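Local atomic coordinates of oxidized polyvinyl alcohol hydrolase (Sphingopyxis, PDB entry 3WLA), a protein that hydrolyses beta-diketones such as 4,6-nonanedione and cleaves oxidized polyvinyl alcohol in the second step of polyvinyl alcohol degradation. Residues F35-P40 and M81-V86. Sequence-based numbering, arbitrary orientation.
Sequences FVVVPP and MVISPV
Met-81 folds its thioether against Val-37 and Pro-39 at the C-terminal end of strand 31-38, its side chain bent at chi2 and chi3. SD rests 3.7 Å from CA of Pro-39 and touches CG1 of Val-37, while CE reaches CB of Pro-39 at 3.9 Å. CD of Pro-40, where the chain has already left the strand, packs against CB of Met-81 and lies 3.7 Å from its CA. An alanine in place of Met-81 would probably open a gap beside Val-37 and Pro-39 and leave both without their sulfur and methyl neighbour. Further along this face Phe-35 and Ile-83 run side by side, CD2 of the ring 3.8 Å from CG2 of Ile-83. CG of Phe-35 sits between its backbone N and carbonyl carbon (chi1 56°), which turns the ring over its own strand, where CG2 of Val-37 meets its edge. Helix 133-145 covers this buried layer, with Met-141 on both Phe-35 and Ile-83. The two strands are antiparallel neighbours in the mixed central sheet of an alpha/beta-hydrolase fold, where 81-85 also pairs, in parallel, with strand 47-53. Val-36 with Ser-84 and Val-38 with Val-82 are the hydrogen-bonded pairs. N of Val-36 lies 2.8 Å from O of Ser-84. The bond from N of Val-82 to O of Val-38 is longer, 3.1 Å, its donor tilted 35° from the carbonyl plane. Their side chains form the opposite face, more loosely matched across the strands: CB of Val-38 comes no nearer than 4.1 Å to CB of Val-82. Leu-64 of helix 60-65 covers Val-36 and Val-82, and OG of Ser-84 hydrogen-bonds to O of Pro-52, whereas Val-38, beside Ala-76, and Pro-39, where the strand gives out, remain partly open to solvent.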
loop_
_atom_site.group_PDB
_atom_site.type_symbol
_atom_site.label_atom_id
_atom_site.label_comp_id
_atom_site.label_asym_id
_atom_site.label_seq_id
_atom_site.Cartn_x
_atom_site.Cartn_y
_atom_site.Cartn_z
ATOM N N PHE A 35 8.112 -3.729 -14.019
ATOM C CA PHE A 35 6.688 -3.812 -13.617
ATOM C C PHE A 35 5.874 -4.596 -14.653
ATOM O O PHE A 35 6.261 -4.697 -15.839
ATOM C CB PHE A 35 6.101 -2.407 -13.385
ATOM C CG PHE A 35 6.221 -1.477 -14.567
ATOM C CD1 PHE A 35 7.267 -0.580 -14.665
ATOM C CD2 PHE A 35 5.242 -1.493 -15.587
ATOM C CE1 PHE A 35 7.361 0.330 -15.777
ATOM C CE2 PHE A 35 5.300 -0.618 -16.687
ATOM C CZ PHE A 35 6.353 0.297 -16.793
ATOM N N VAL A 36 4.774 -5.204 -14.197
ATOM C CA VAL A 36 3.937 -6.014 -15.067
ATOM C C VAL A 36 2.628 -5.277 -15.368
ATOM O O VAL A 36 1.939 -4.828 -14.471
ATOM C CB VAL A 36 3.705 -7.388 -14.399
ATOM C CG1 VAL A 36 2.849 -8.283 -15.244
ATOM C CG2 VAL A 36 5.059 -8.071 -14.162
ATOM N N VAL A 37 2.305 -5.139 -16.653
ATOM C CA VAL A 37 1.090 -4.440 -17.096
ATOM C C VAL A 37 0.046 -5.457 -17.572
ATOM O O VAL A 37 0.356 -6.331 -18.398
ATOM C CB VAL A 37 1.426 -3.459 -18.261
ATOM C CG1 VAL A 37 0.117 -2.793 -18.819
ATOM C CG2 VAL A 37 2.358 -2.357 -17.738
ATOM N N VAL A 38 -1.155 -5.396 -16.995
ATOM C CA VAL A 38 -2.267 -6.310 -17.394
ATOM C C VAL A 38 -3.414 -5.382 -17.744
ATOM O O VAL A 38 -4.191 -4.998 -16.882
ATOM C CB VAL A 38 -2.705 -7.249 -16.234
ATOM C CG1 VAL A 38 -3.671 -8.330 -16.766
ATOM C CG2 VAL A 38 -1.472 -7.936 -15.617
ATOM N N PRO A 39 -3.532 -4.979 -19.024
ATOM C CA PRO A 39 -4.628 -4.067 -19.376
ATOM C C PRO A 39 -6.007 -4.698 -19.389
ATOM O O PRO A 39 -6.153 -5.897 -19.503
ATOM C CB PRO A 39 -4.216 -3.552 -20.753
ATOM C CG PRO A 39 -3.652 -4.774 -21.396
ATOM C CD PRO A 39 -2.807 -5.424 -20.224
ATOM N N PRO A 40 -7.060 -3.887 -19.231
ATOM C CA PRO A 40 -8.447 -4.406 -19.246
ATOM C C PRO A 40 -8.797 -4.650 -20.732
ATOM O O PRO A 40 -8.101 -4.109 -21.619
ATOM C CB PRO A 40 -9.225 -3.246 -18.658
ATOM C CG PRO A 40 -8.469 -2.054 -19.193
ATOM C CD PRO A 40 -7.024 -2.430 -19.015
ATOM N N MET A 81 -7.229 -1.410 -15.085
ATOM C CA MET A 81 -5.873 -1.569 -15.620
ATOM C C MET A 81 -5.061 -1.989 -14.358
ATOM O O MET A 81 -5.046 -1.250 -13.361
ATOM C CB MET A 81 -5.347 -0.230 -16.122
ATOM C CG MET A 81 -3.832 -0.171 -16.180
ATOM S SD MET A 81 -3.065 -1.398 -17.277
ATOM C CE MET A 81 -3.053 -0.420 -18.825
ATOM N N VAL A 82 -4.410 -3.149 -14.384
ATOM C CA VAL A 82 -3.623 -3.609 -13.208
ATOM C C VAL A 82 -2.109 -3.465 -13.531
ATOM O O VAL A 82 -1.635 -3.980 -14.568
ATOM C CB VAL A 82 -3.960 -5.101 -12.916
ATOM C CG1 VAL A 82 -3.227 -5.653 -11.642
ATOM C CG2 VAL A 82 -5.479 -5.233 -12.745
ATOM N N ILE A 83 -1.370 -2.729 -12.695
ATOM C CA ILE A 83 0.078 -2.588 -12.913
ATOM C C ILE A 83 0.761 -3.022 -11.592
ATOM O O ILE A 83 0.538 -2.415 -10.549
ATOM C CB ILE A 83 0.469 -1.123 -13.235
ATOM C CG1 ILE A 83 -0.358 -0.577 -14.383
ATOM C CG2 ILE A 83 1.974 -1.024 -13.621
ATOM C CD1 ILE A 83 -0.287 0.926 -14.452
ATOM N N SER A 84 1.546 -4.097 -11.611
ATOM C CA SER A 84 2.205 -4.529 -10.379
ATOM C C SER A 84 3.708 -4.250 -10.550
ATOM O O SER A 84 4.328 -4.767 -11.510
ATOM C CB SER A 84 1.975 -6.016 -10.139
ATOM O OG SER A 84 2.386 -6.375 -8.817
ATOM N N PRO A 85 4.285 -3.416 -9.667
ATOM C CA PRO A 85 5.700 -3.028 -9.677
ATOM C C PRO A 85 6.579 -4.045 -9.037
ATOM O O PRO A 85 6.189 -4.691 -8.080
ATOM C CB PRO A 85 5.703 -1.712 -8.929
ATOM C CG PRO A 85 4.675 -2.005 -7.822
ATOM C CD PRO A 85 3.567 -2.771 -8.535
ATOM N N VAL A 86 7.786 -4.192 -9.585
ATOM C CA VAL A 86 8.763 -5.110 -9.051
ATOM C C VAL A 86 9.671 -4.389 -8.012
ATOM O O VAL A 86 10.133 -3.244 -8.226
ATOM C CB VAL A 86 9.640 -5.716 -10.193
ATOM C CG1 VAL A 86 10.731 -6.601 -9.574
ATOM C CG2 VAL A 86 8.710 -6.582 -11.136
#